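Local coordinates for protein putative Phosphoglycerate mutase (Plasmodium falciparum, PDB 3EOZ) that probably acts as a serine/threonine-protein phosphatase of the phosphoglycerate mutase family, the chain here being the soluble phosphatase domain of a longer, membrane-associated protein, at residues Y73-M77 and I78-E82; I97-P100 and N101-E104; N132-Y135 and E136-Y140; F162-A166 and L167-L171; G201-H205 and L206-S210. One frame throughout, in Å; residues are numbered along the deposited sequence.

Overall arrangement
Contacts 1 to 4 form a chain of touching sites across an alpha/beta domain, from the ends of strands 68-74 and 95-98 to helices 114-139 and 156-166; contact 5 lies apart, on the outermost strand of the sheet within this chain. Contacts 1 and 2, centres about 8 Å apart, meet in a salt bridge of 2.6 Å between Arg79 NH2 and Glu104 OE1, beside a phosphate bound by Arg79 in what is probably the active-site pocket. Asp99 OD2 and Tyr138 OH, 2.5 Å apart, link contacts 2 and 3. Asn132 OD1 and Arg165 NH1, 2.7 Å apart, link contacts 3 and 4, which share a second phosphate. Contacts 4 and 5 both touch the second subunit.

Contact 1 of 5, residues Y73-M77 and I78-E82; sequences YHSDM and IRAKE
Lys81 reaches back from the first turn of helix 78-88 and holds the loop that leads into it. Its chain, extended beyond CG, brings NZ to Asp76 O in a hydrogen bond of 2.9 Å, approaching well off the carbonyl line with a C=O...N angle of 112°. The main chain adds a second tie, since Lys81 N donates to Met77 O at 2.9 Å, almost straight at 168°; Met77, a selenomethionine, is the N-cap residue. The loop is braced internally as well. Ser75 OG accepts from Met77 N at 3.0 Å, forming an ST turn, and His74 ND1 donates to Ser75 O at 2.7 Å, which fixes the ring's rotation.

Among the nonpolar contacts, the aliphatic part of Lys81 crosses His74 at about a right angle, with CG 3.3 Å from CE1 and CA over one ring face. Ala80 is small enough for its methyl to fit against both Ser75 OG and Met77 CB.

As for charge, Asp76 lies alongside Lys81, but OD1 is 4.2 Å from NZ, beyond salt-bridge range; its field may still steady the ammonium. Arg79 turns its guanidinium to Glu104 and to a bound phosphate, with Met77 CG set obliquely against it. The strand, the tight loop and the helix begin a beta-alpha-beta unit, and an arginine on the helix's first turn is consistent with the phosphate pocket of histidine phosphatases.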
# COMPACT_ATOMS: atom_id res chain seq x y z
N TYR B 73 -9.56 25.96 -5.58
CA TYR B 73 -9.25 26.32 -4.19
C TYR B 73 -7.79 26.13 -3.86
O TYR B 73 -7.13 25.28 -4.45
CB TYR B 73 -10.08 25.49 -3.22
CG TYR B 73 -11.55 25.71 -3.33
CD1 TYR B 73 -12.36 24.84 -4.05
CD2 TYR B 73 -12.14 26.78 -2.70
CE1 TYR B 73 -13.73 25.02 -4.13
CE2 TYR B 73 -13.51 26.98 -2.78
CZ TYR B 73 -14.30 26.10 -3.50
OH TYR B 73 -15.65 26.31 -3.57
N HIS B 74 -7.27 26.91 -2.91
CA HIS B 74 -5.88 26.75 -2.51
C HIS B 74 -5.62 27.34 -1.15
O HIS B 74 -6.45 28.04 -0.59
CB HIS B 74 -4.96 27.40 -3.55
CG HIS B 74 -5.16 28.87 -3.69
ND1 HIS B 74 -4.55 29.79 -2.86
CD2 HIS B 74 -5.90 29.59 -4.57
CE1 HIS B 74 -4.93 31.00 -3.20
NE2 HIS B 74 -5.75 30.91 -4.24
N SER B 75 -4.45 27.04 -0.61
CA SER B 75 -4.05 27.55 0.71
C SER B 75 -3.41 28.95 0.60
O SER B 75 -3.29 29.50 -0.49
CB SER B 75 -3.05 26.59 1.34
OG SER B 75 -1.77 26.75 0.74
N ASP B 76 -2.98 29.50 1.73
CA ASP B 76 -2.22 30.75 1.76
C ASP B 76 -0.81 30.61 1.21
O ASP B 76 -0.20 31.61 0.88
CB ASP B 76 -2.07 31.25 3.20
CG ASP B 76 -3.36 31.75 3.78
OD1 ASP B 76 -4.31 31.96 3.01
OD2 ASP B 76 -3.42 31.93 5.02
N MSE B 77 -0.29 29.38 1.12
CA MSE B 77 1.12 29.17 0.76
C MSE B 77 1.41 29.62 -0.64
O MSE B 77 0.61 29.36 -1.56
CB MSE B 77 1.52 27.70 0.86
CG MSE B 77 1.89 27.22 2.24
SE MSE B 77 0.50 27.48 3.54
CE MSE B 77 1.44 28.72 4.74
N ILE B 78 2.57 30.24 -0.81
CA ILE B 78 2.96 30.85 -2.07
C ILE B 78 2.93 29.83 -3.19
O ILE B 78 2.31 30.07 -4.21
CB ILE B 78 4.37 31.51 -1.98
CG1 ILE B 78 4.41 32.50 -0.80
CG2 ILE B 78 4.72 32.20 -3.30
CD1 ILE B 78 5.26 33.75 -1.00
N ARG B 79 3.60 28.70 -2.98
CA ARG B 79 3.58 27.58 -3.96
C ARG B 79 2.19 27.04 -4.31
O ARG B 79 1.95 26.62 -5.45
CB ARG B 79 4.44 26.41 -3.48
CG ARG B 79 4.50 26.30 -2.01
CD ARG B 79 4.95 24.96 -1.50
NE ARG B 79 4.91 25.05 -0.04
CZ ARG B 79 5.02 24.03 0.79
NH1 ARG B 79 5.21 22.80 0.33
NH2 ARG B 79 4.96 24.26 2.09
N ALA B 80 1.29 27.04 -3.32
CA ALA B 80 -0.11 26.69 -3.55
C ALA B 80 -0.71 27.69 -4.52
O ALA B 80 -1.18 27.30 -5.59
CB ALA B 80 -0.89 26.67 -2.24
N LYS B 81 -0.66 28.97 -4.15
CA LYS B 81 -1.04 30.09 -5.03
C LYS B 81 -0.41 30.00 -6.42
O LYS B 81 -1.09 30.14 -7.44
CB LYS B 81 -0.67 31.42 -4.36
CG LYS B 81 -1.73 31.89 -3.36
CD LYS B 81 -1.20 32.77 -2.23
CE LYS B 81 -2.36 33.15 -1.29
NZ LYS B 81 -1.94 33.72 0.03
N GLU B 82 0.89 29.73 -6.44
CA GLU B 82 1.63 29.58 -7.67
C GLU B 82 1.02 28.48 -8.56
O GLU B 82 0.68 28.72 -9.73
CB GLU B 82 3.09 29.26 -7.35
CG GLU B 82 4.09 30.02 -8.18
CD GLU B 82 5.46 30.12 -7.51
OE1 GLU B 82 5.54 30.27 -6.26
OE2 GLU B 82 6.48 30.08 -8.25

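Contact 2 of 5, residues I97-P100 and N101-E104; sequences INDP and NLNE
Asp99 O accepts from Leu102 N at 3.0 Å and Pro100 O from Asn103 N at 3.1 Å, two successive i to i+3 bonds that wind the chain into a short 3-10 turn. The turn takes the chain out of strand 95-98 in the alpha/beta domain, on the way to helix 114-139. Pro100 suits its beginning, because its ring holds phi near the value the turn needs and its nitrogen has no hydrogen to leave without a partner.

Asp99 adds an Asx turn. With CG anti to the backbone N (chi1 -176°), its carboxylate swings toward Asn101, and OD1 takes Asn101 N at 2.8 Å from above the carboxylate plane. The amide of Asn101 is turned 61° from that carboxylate, and water 1 bridges the two, donating to Asp99 OD2 and accepting from Asn101 ND2, each at 2.8 Å. The hydroxyl of Tyr138 also reaches OD2. On the nonpolar side, Leu102 CD1 packs on Asp99 CB at 4.1 Å, and its isobutyl group packs against the Tyr138 ring and the CB of Tyr73. Asn103 folds its amide back beside the turn, where CG is 3.0 Å from Pro100 O while OD1 accepts a hydrogen bond from Asp76 N.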
# COMPACT_ATOMS: atom_id res chain seq x y z
N ILE B 97 -10.07 30.71 -5.33
CA ILE B 97 -10.48 31.05 -3.96
C ILE B 97 -9.47 30.54 -2.94
O ILE B 97 -9.09 29.37 -2.97
CB ILE B 97 -11.88 30.53 -3.61
CG1 ILE B 97 -12.95 31.44 -4.22
CG2 ILE B 97 -12.10 30.53 -2.08
CD1 ILE B 97 -12.93 31.48 -5.72
N ASN B 98 -9.06 31.44 -2.04
CA ASN B 98 -8.12 31.16 -0.97
C ASN B 98 -8.85 30.60 0.24
O ASN B 98 -9.81 31.22 0.70
CB ASN B 98 -7.39 32.45 -0.58
CG ASN B 98 -6.29 32.23 0.47
OD1 ASN B 98 -6.49 31.57 1.48
ND2 ASN B 98 -5.11 32.80 0.21
N ASP B 99 -8.40 29.46 0.75
CA ASP B 99 -8.98 28.84 1.94
C ASP B 99 -7.85 28.56 2.91
O ASP B 99 -7.11 27.60 2.74
CB ASP B 99 -9.72 27.54 1.59
CG ASP B 99 -10.42 26.91 2.79
OD1 ASP B 99 -10.22 27.40 3.91
OD2 ASP B 99 -11.17 25.92 2.60
N PRO B 100 -7.69 29.42 3.93
CA PRO B 100 -6.67 29.18 4.94
C PRO B 100 -6.80 27.83 5.68
O PRO B 100 -5.82 27.36 6.26
CB PRO B 100 -6.84 30.35 5.93
CG PRO B 100 -8.09 31.00 5.59
CD PRO B 100 -8.40 30.69 4.16
N ASN B 101 -7.99 27.23 5.66
CA ASN B 101 -8.20 25.87 6.19
C ASN B 101 -7.41 24.77 5.44
O ASN B 101 -7.16 23.71 6.02
CB ASN B 101 -9.69 25.53 6.24
CG ASN B 101 -10.42 26.25 7.36
OD1 ASN B 101 -9.82 26.64 8.36
ND2 ASN B 101 -11.73 26.37 7.23
N LEU B 102 -7.02 25.03 4.19
CA LEU B 102 -6.14 24.16 3.40
C LEU B 102 -4.65 24.30 3.75
O LEU B 102 -3.82 23.60 3.17
CB LEU B 102 -6.32 24.43 1.90
CG LEU B 102 -7.60 23.97 1.20
CD1 LEU B 102 -7.61 24.47 -0.21
CD2 LEU B 102 -7.76 22.43 1.22
N ASN B 103 -4.31 25.20 4.67
CA ASN B 103 -2.91 25.38 5.08
C ASN B 103 -2.31 24.12 5.66
O ASN B 103 -2.90 23.48 6.53
CB ASN B 103 -2.79 26.47 6.14
CG ASN B 103 -2.92 27.87 5.57
OD1 ASN B 103 -3.21 28.07 4.39
ND2 ASN B 103 -2.70 28.86 6.42
N GLU B 104 -1.11 23.79 5.20
CA GLU B 104 -0.33 22.65 5.70
C GLU B 104 -0.03 22.72 7.18
O GLU B 104 0.14 21.69 7.83
CB GLU B 104 1.02 22.63 4.99
CG GLU B 104 1.91 23.80 5.42
CD GLU B 104 2.95 24.15 4.39
OE1 GLU B 104 2.61 24.11 3.18
OE2 GLU B 104 4.09 24.49 4.79
O HOH W 1 -12.77 25.24 4.85

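Contact 3 of 5, residues N132-Y135 and E136-Y140; sequences NKAY and ETYFY. With PO4 (phosphate ion), chain D.
One helical turn apart, Tyr135 and Phe139 have first torsions that turn their rings to overlap: CG of Tyr135 is anti to the backbone N (chi1 179°), CG of Phe139 anti to its carbonyl carbon. The two rings form an offset stack, with centroids 4.8 Å apart and planes 20° from parallel. Phe139 CB also lies over the tyrosine face, off toward the rim, in a CH-pi contact, and Tyr135 CE1 sits over the face of Phe139. Tyr140 completes the aromatic cluster. The edge of Tyr135 points toward its face in an offset edge-to-face pair with centroids 5.6 Å apart and planes at 69°. A tyrosine suits position 135 because its ring carbons are nonpolar while its OH can reach past the cluster, donating to phosphate O2 at 2.8 Å; the ion probably came from the crystallisation liquor.

Tyr135 and Phe139 lie in the final turns of helix 114-139, which packs here on helix 156-166 and strand 22-28 within the alpha/beta domain. Phe139 meets Phe162 edge to face and touches Ile24 and Leu26.

On other sides of the helix the contacts are mainly polar. Lys133 O is held twice, by Thr137 OG1 at 2.9 Å and Thr137 N at 3.0 Å, arriving from opposite faces of the carbonyl plane. Lys133, bent at chi2 and chi4, brings NZ to the same hydroxyl in a weak 3.3 Å bond. Asn132 ND2 reaches Glu136 OE2 only weakly, at 3.4 Å, and its OD1 accepts from Arg165. The exception is the small Ala134, whose methyl rests 4.0 Å from Tyr138 CE2.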
# COMPACT_ATOMS: atom_id res chain seq x y z
N ASN B 132 -10.32 19.54 9.70
CA ASN B 132 -11.64 18.94 9.76
C ASN B 132 -12.70 19.76 9.04
O ASN B 132 -13.57 19.21 8.37
CB ASN B 132 -12.11 18.73 11.20
CG ASN B 132 -13.42 17.96 11.26
OD1 ASN B 132 -13.43 16.74 11.14
ND2 ASN B 132 -14.53 18.68 11.42
N LYS B 133 -12.63 21.08 9.22
CA LYS B 133 -13.50 22.01 8.55
C LYS B 133 -13.31 21.95 7.02
O LYS B 133 -14.29 21.95 6.30
CB LYS B 133 -13.25 23.43 9.08
CG LYS B 133 -14.16 24.52 8.47
CD LYS B 133 -15.63 24.15 8.55
CE LYS B 133 -16.56 25.30 8.12
NZ LYS B 133 -16.57 25.52 6.65
N ALA B 134 -12.07 21.89 6.56
CA ALA B 134 -11.81 21.75 5.13
C ALA B 134 -12.33 20.42 4.60
O ALA B 134 -12.90 20.36 3.50
CB ALA B 134 -10.32 21.88 4.84
N TYR B 135 -12.11 19.35 5.37
CA TYR B 135 -12.55 18.02 4.96
C TYR B 135 -14.04 18.02 4.70
O TYR B 135 -14.50 17.52 3.69
CB TYR B 135 -12.19 16.97 6.03
CG TYR B 135 -12.66 15.59 5.65
CD1 TYR B 135 -12.05 14.89 4.62
CD2 TYR B 135 -13.74 15.00 6.30
CE1 TYR B 135 -12.49 13.62 4.26
CE2 TYR B 135 -14.20 13.74 5.94
CZ TYR B 135 -13.57 13.05 4.92
OH TYR B 135 -14.01 11.81 4.55
N GLU B 136 -14.80 18.59 5.62
CA GLU B 136 -16.25 18.71 5.46
C GLU B 136 -16.65 19.63 4.31
O GLU B 136 -17.63 19.37 3.62
CB GLU B 136 -16.89 19.20 6.74
CG GLU B 136 -16.69 18.23 7.89
CD GLU B 136 -17.41 18.64 9.15
OE1 GLU B 136 -17.88 19.79 9.23
OE2 GLU B 136 -17.50 17.79 10.07
N THR B 137 -15.92 20.73 4.14
CA THR B 137 -16.21 21.64 3.07
C THR B 137 -16.12 20.88 1.75
O THR B 137 -17.07 20.89 0.97
CB THR B 137 -15.24 22.81 3.02
OG1 THR B 137 -15.38 23.58 4.21
CG2 THR B 137 -15.50 23.68 1.75
N TYR B 138 -15.01 20.19 1.52
CA TYR B 138 -14.73 19.64 0.21
C TYR B 138 -15.28 18.24 0.04
O TYR B 138 -15.54 17.82 -1.09
CB TYR B 138 -13.23 19.74 -0.07
CG TYR B 138 -12.74 21.18 0.01
CD1 TYR B 138 -13.09 22.11 -0.97
CD2 TYR B 138 -11.97 21.61 1.08
CE1 TYR B 138 -12.66 23.44 -0.90
CE2 TYR B 138 -11.54 22.93 1.17
CZ TYR B 138 -11.89 23.85 0.16
OH TYR B 138 -11.46 25.16 0.25
N PHE B 139 -15.52 17.53 1.14
CA PHE B 139 -16.08 16.17 1.02
C PHE B 139 -17.57 16.03 1.36
O PHE B 139 -18.22 15.16 0.81
CB PHE B 139 -15.25 15.15 1.80
CG PHE B 139 -13.94 14.84 1.15
CD1 PHE B 139 -13.77 13.65 0.44
CD2 PHE B 139 -12.89 15.73 1.22
CE1 PHE B 139 -12.55 13.36 -0.19
CE2 PHE B 139 -11.68 15.45 0.61
CZ PHE B 139 -11.50 14.26 -0.10
N TYR B 140 -18.11 16.85 2.25
CA TYR B 140 -19.53 16.75 2.58
C TYR B 140 -20.41 17.79 1.88
O TYR B 140 -21.52 17.50 1.49
CB TYR B 140 -19.77 16.88 4.08
CG TYR B 140 -19.19 15.79 4.96
CD1 TYR B 140 -18.70 14.59 4.44
CD2 TYR B 140 -19.16 15.96 6.34
CE1 TYR B 140 -18.17 13.61 5.27
CE2 TYR B 140 -18.66 14.99 7.18
CZ TYR B 140 -18.16 13.82 6.65
OH TYR B 140 -17.66 12.87 7.51
P PO4 D . -15.75 10.26 7.65
O1 PO4 D . -16.17 8.88 8.10
O2 PO4 D . -15.82 10.35 6.14
O3 PO4 D . -16.71 11.26 8.25
O4 PO4 D . -14.38 10.55 8.21

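Contact 4 of 5, residues F162-A166 and L167-L171; sequences FLCRA and LQIPL. With PO4 (phosphate ion), chain D.
Cys164 O, near the end of helix 156-166, takes Ile169 N in the carbonyl plane, on a lone pair, at 3.0 Å. Water 2, 2.8 Å from Cys164 O, also lies near Ile169 O and can serve either carbonyl. The Ile169 N to Cys164 O bond is the 6→1 bond of a Schellman motif: Gln168 leaves the helix with a positive phi of 52°, and its N gives Arg165 O the 5→2 bond, weak here at 3.3 Å. Leu167 N still makes the helical bond to Leu163 O.

The reversal brings Ile169 back against the helix it follows, where CD1 packs 4.2 Å from Cys164 SG. Leu163 and Leu167 lie side by side, with CD2 and CD1 in touch; branched apolar chains suit this buried flank. Gln168 points outward instead, its OE1 accepting from Arg28 of the second subunit.

Arg165 extends fully from CG to NE, and NE donates to phosphate O4 at 2.7 Å, nearly straight at 166°, with the ion at the guanidinium edge. NH1 is used by Asn132 and Tyr161. With its rotation fixed on that side, the guanidinium presents a prepared positive edge, which probably explains why an anion settles here.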
# COMPACT_ATOMS: atom_id res chain seq x y z
N PHE B 162 -7.05 13.89 3.99
CA PHE B 162 -8.30 13.67 3.26
C PHE B 162 -8.50 12.23 2.85
O PHE B 162 -9.56 11.66 3.06
CB PHE B 162 -8.37 14.55 1.99
CG PHE B 162 -8.57 16.04 2.25
CD1 PHE B 162 -8.93 16.52 3.52
CD2 PHE B 162 -8.40 16.95 1.23
CE1 PHE B 162 -9.12 17.88 3.74
CE2 PHE B 162 -8.59 18.32 1.44
CZ PHE B 162 -8.95 18.78 2.70
N LEU B 163 -7.49 11.63 2.24
CA LEU B 163 -7.66 10.31 1.64
C LEU B 163 -7.60 9.21 2.67
O LEU B 163 -8.36 8.24 2.59
CB LEU B 163 -6.63 10.08 0.53
CG LEU B 163 -6.84 10.93 -0.73
CD1 LEU B 163 -5.75 10.65 -1.76
CD2 LEU B 163 -8.18 10.67 -1.34
N CYS B 164 -6.72 9.34 3.66
CA CYS B 164 -6.73 8.37 4.77
C CYS B 164 -8.12 8.32 5.39
O CYS B 164 -8.67 7.23 5.67
CB CYS B 164 -5.68 8.70 5.85
SG CYS B 164 -3.99 8.29 5.37
N ARG B 165 -8.70 9.50 5.57
CA ARG B 165 -10.01 9.62 6.19
C ARG B 165 -11.14 9.18 5.23
O ARG B 165 -11.94 8.32 5.58
CB ARG B 165 -10.19 11.05 6.68
CG ARG B 165 -11.50 11.27 7.33
CD ARG B 165 -11.58 12.59 8.07
NE ARG B 165 -12.94 12.77 8.59
CZ ARG B 165 -13.37 13.82 9.26
NH1 ARG B 165 -12.55 14.83 9.51
NH2 ARG B 165 -14.63 13.88 9.64
N ALA B 166 -11.17 9.70 4.01
CA ALA B 166 -12.26 9.36 3.08
C ALA B 166 -12.27 7.89 2.69
O ALA B 166 -13.34 7.29 2.52
CB ALA B 166 -12.20 10.26 1.80
N LEU B 167 -11.09 7.32 2.50
CA LEU B 167 -11.00 5.94 2.01
C LEU B 167 -10.77 4.95 3.14
O LEU B 167 -10.69 3.75 2.90
CB LEU B 167 -9.92 5.82 0.94
CG LEU B 167 -10.09 6.80 -0.22
CD1 LEU B 167 -8.93 6.67 -1.15
CD2 LEU B 167 -11.42 6.56 -0.96
N GLN B 168 -10.73 5.45 4.37
CA GLN B 168 -10.50 4.58 5.55
C GLN B 168 -9.28 3.72 5.36
O GLN B 168 -9.35 2.51 5.49
CB GLN B 168 -11.70 3.67 5.79
CG GLN B 168 -13.05 4.37 5.85
CD GLN B 168 -14.18 3.36 5.85
OE1 GLN B 168 -14.42 2.70 6.87
NE2 GLN B 168 -14.87 3.23 4.71
N ILE B 169 -8.17 4.35 5.00
CA ILE B 169 -6.96 3.62 4.68
C ILE B 169 -6.38 3.02 5.94
O ILE B 169 -6.27 3.69 6.95
CB ILE B 169 -5.89 4.55 4.09
CG1 ILE B 169 -6.36 5.09 2.71
CG2 ILE B 169 -4.55 3.81 4.05
CD1 ILE B 169 -5.41 6.12 2.05
N PRO B 170 -5.99 1.74 5.88
CA PRO B 170 -5.50 1.14 7.11
C PRO B 170 -4.19 1.75 7.58
O PRO B 170 -3.36 2.21 6.78
CB PRO B 170 -5.31 -0.33 6.76
CG PRO B 170 -5.60 -0.45 5.26
CD PRO B 170 -6.21 0.78 4.79
N LEU B 171 -4.01 1.74 8.89
CA LEU B 171 -2.81 2.28 9.47
C LEU B 171 -1.58 1.62 8.84
O LEU B 171 -0.57 2.29 8.60
CB LEU B 171 -2.89 2.12 10.99
CG LEU B 171 -1.66 2.50 11.79
CD1 LEU B 171 -2.02 2.95 13.22
CD2 LEU B 171 -0.72 1.30 11.80
P PO4 D . -15.75 10.26 7.65
O1 PO4 D . -16.17 8.88 8.10
O2 PO4 D . -15.82 10.35 6.14
O3 PO4 D . -16.71 11.26 8.25
O4 PO4 D . -14.38 10.55 8.21
O HOH W 2 -7.77 5.93 8.04

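Contact 5 of 5, residues G201-H205 and L206-S210; sequences GSVSH and LPFES
The Phe208 ring lies with one face on the backbone of Gly201 and part of its edge toward Val203 N, which is near the ring plane. Gly201 CA is 4.0 Å from the ring centroid and 24° off its normal, a CH-pi contact possible at this range because glycine carries no side chain. With chi1 at 64°, Phe208 CG stands between the backbone N and the carbonyl carbon, which folds the ring across onto the partner strand. Ring atom CE2 comes 3.3 Å from Ser202 N, approaching obliquely, and CD2 touches Val203 CG1.

Two hydrogen-bonded antiparallel pairs knit the strands. Gly201 N gives to Phe208 O at 3.1 Å and receives, through its O, Phe208 N at 2.9 Å; Val203 and Leu206 repeat the exchange. Between them, Ser202 and Pro207 form a non-hydrogen-bonded pair, suiting proline, which has no N-H to give. A type I' turn closes the hairpin with a two-residue loop, Ser204 and His205, both at positive phi.

Strand 206-213, next to 196-203, is outermost within this chain; Glu209 and Ser210 pair antiparallel with a strand of the second subunit, continuing the sheet, Leu206 and Phe208 pack on Phe214 of that subunit, and Val203 on Leu175 of the fourth.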
# COMPACT_ATOMS: atom_id res chain seq x y z
N GLY B 201 -0.69 9.91 -12.32
CA GLY B 201 0.63 10.14 -11.79
C GLY B 201 1.69 9.74 -12.78
O GLY B 201 1.44 9.60 -13.98
N SER B 202 2.89 9.59 -12.26
CA SER B 202 3.96 9.01 -13.00
C SER B 202 4.90 8.32 -12.03
O SER B 202 5.10 8.77 -10.89
CB SER B 202 4.69 10.07 -13.82
OG SER B 202 5.53 10.87 -13.01
N VAL B 203 5.46 7.22 -12.50
CA VAL B 203 6.44 6.43 -11.78
C VAL B 203 7.64 6.24 -12.71
O VAL B 203 7.48 5.90 -13.90
CB VAL B 203 5.84 5.06 -11.37
CG1 VAL B 203 5.44 4.23 -12.59
CG2 VAL B 203 6.80 4.31 -10.48
N SER B 204 8.84 6.51 -12.19
CA SER B 204 10.06 6.46 -13.01
C SER B 204 9.86 7.26 -14.33
O SER B 204 10.19 6.76 -15.41
CB SER B 204 10.44 4.99 -13.27
OG SER B 204 11.30 4.85 -14.40
N HIS B 205 9.29 8.47 -14.21
CA HIS B 205 8.99 9.38 -15.35
C HIS B 205 7.94 8.93 -16.36
O HIS B 205 7.75 9.58 -17.39
CB HIS B 205 10.27 9.71 -16.10
CG HIS B 205 11.33 10.31 -15.24
ND1 HIS B 205 11.33 11.65 -14.90
CD2 HIS B 205 12.42 9.76 -14.66
CE1 HIS B 205 12.38 11.90 -14.14
NE2 HIS B 205 13.06 10.77 -13.98
N LEU B 206 7.25 7.84 -16.08
CA LEU B 206 6.26 7.31 -17.00
C LEU B 206 4.85 7.63 -16.51
O LEU B 206 4.46 7.16 -15.44
CB LEU B 206 6.44 5.79 -17.14
CG LEU B 206 5.45 5.12 -18.10
CD1 LEU B 206 5.66 5.56 -19.54
CD2 LEU B 206 5.49 3.59 -17.97
N PRO B 207 4.09 8.44 -17.27
CA PRO B 207 2.73 8.77 -16.85
C PRO B 207 1.85 7.55 -16.82
O PRO B 207 2.03 6.65 -17.62
CB PRO B 207 2.23 9.73 -17.94
CG PRO B 207 3.46 10.25 -18.60
CD PRO B 207 4.47 9.15 -18.51
N PHE B 208 0.90 7.53 -15.90
CA PHE B 208 -0.09 6.47 -15.88
C PHE B 208 -1.40 7.05 -15.43
O PHE B 208 -1.44 8.06 -14.74
CB PHE B 208 0.34 5.34 -14.94
CG PHE B 208 0.43 5.75 -13.49
CD1 PHE B 208 -0.70 5.77 -12.69
CD2 PHE B 208 1.64 6.12 -12.94
CE1 PHE B 208 -0.62 6.17 -11.35
CE2 PHE B 208 1.74 6.51 -11.62
CZ PHE B 208 0.61 6.53 -10.82
N GLU B 209 -2.47 6.37 -15.79
CA GLU B 209 -3.78 6.69 -15.29
C GLU B 209 -4.39 5.40 -14.78
O GLU B 209 -4.22 4.35 -15.38
CB GLU B 209 -4.61 7.24 -16.42
CG GLU B 209 -6.05 7.51 -16.06
CD GLU B 209 -6.85 7.96 -17.27
OE1 GLU B 209 -6.21 8.28 -18.30
OE2 GLU B 209 -8.10 7.97 -17.19
N SER B 210 -5.11 5.46 -13.67
CA SER B 210 -5.69 4.26 -13.07
C SER B 210 -7.10 4.49 -12.54
O SER B 210 -7.37 5.52 -11.94
CB SER B 210 -4.80 3.76 -11.94
OG SER B 210 -5.12 2.42 -11.65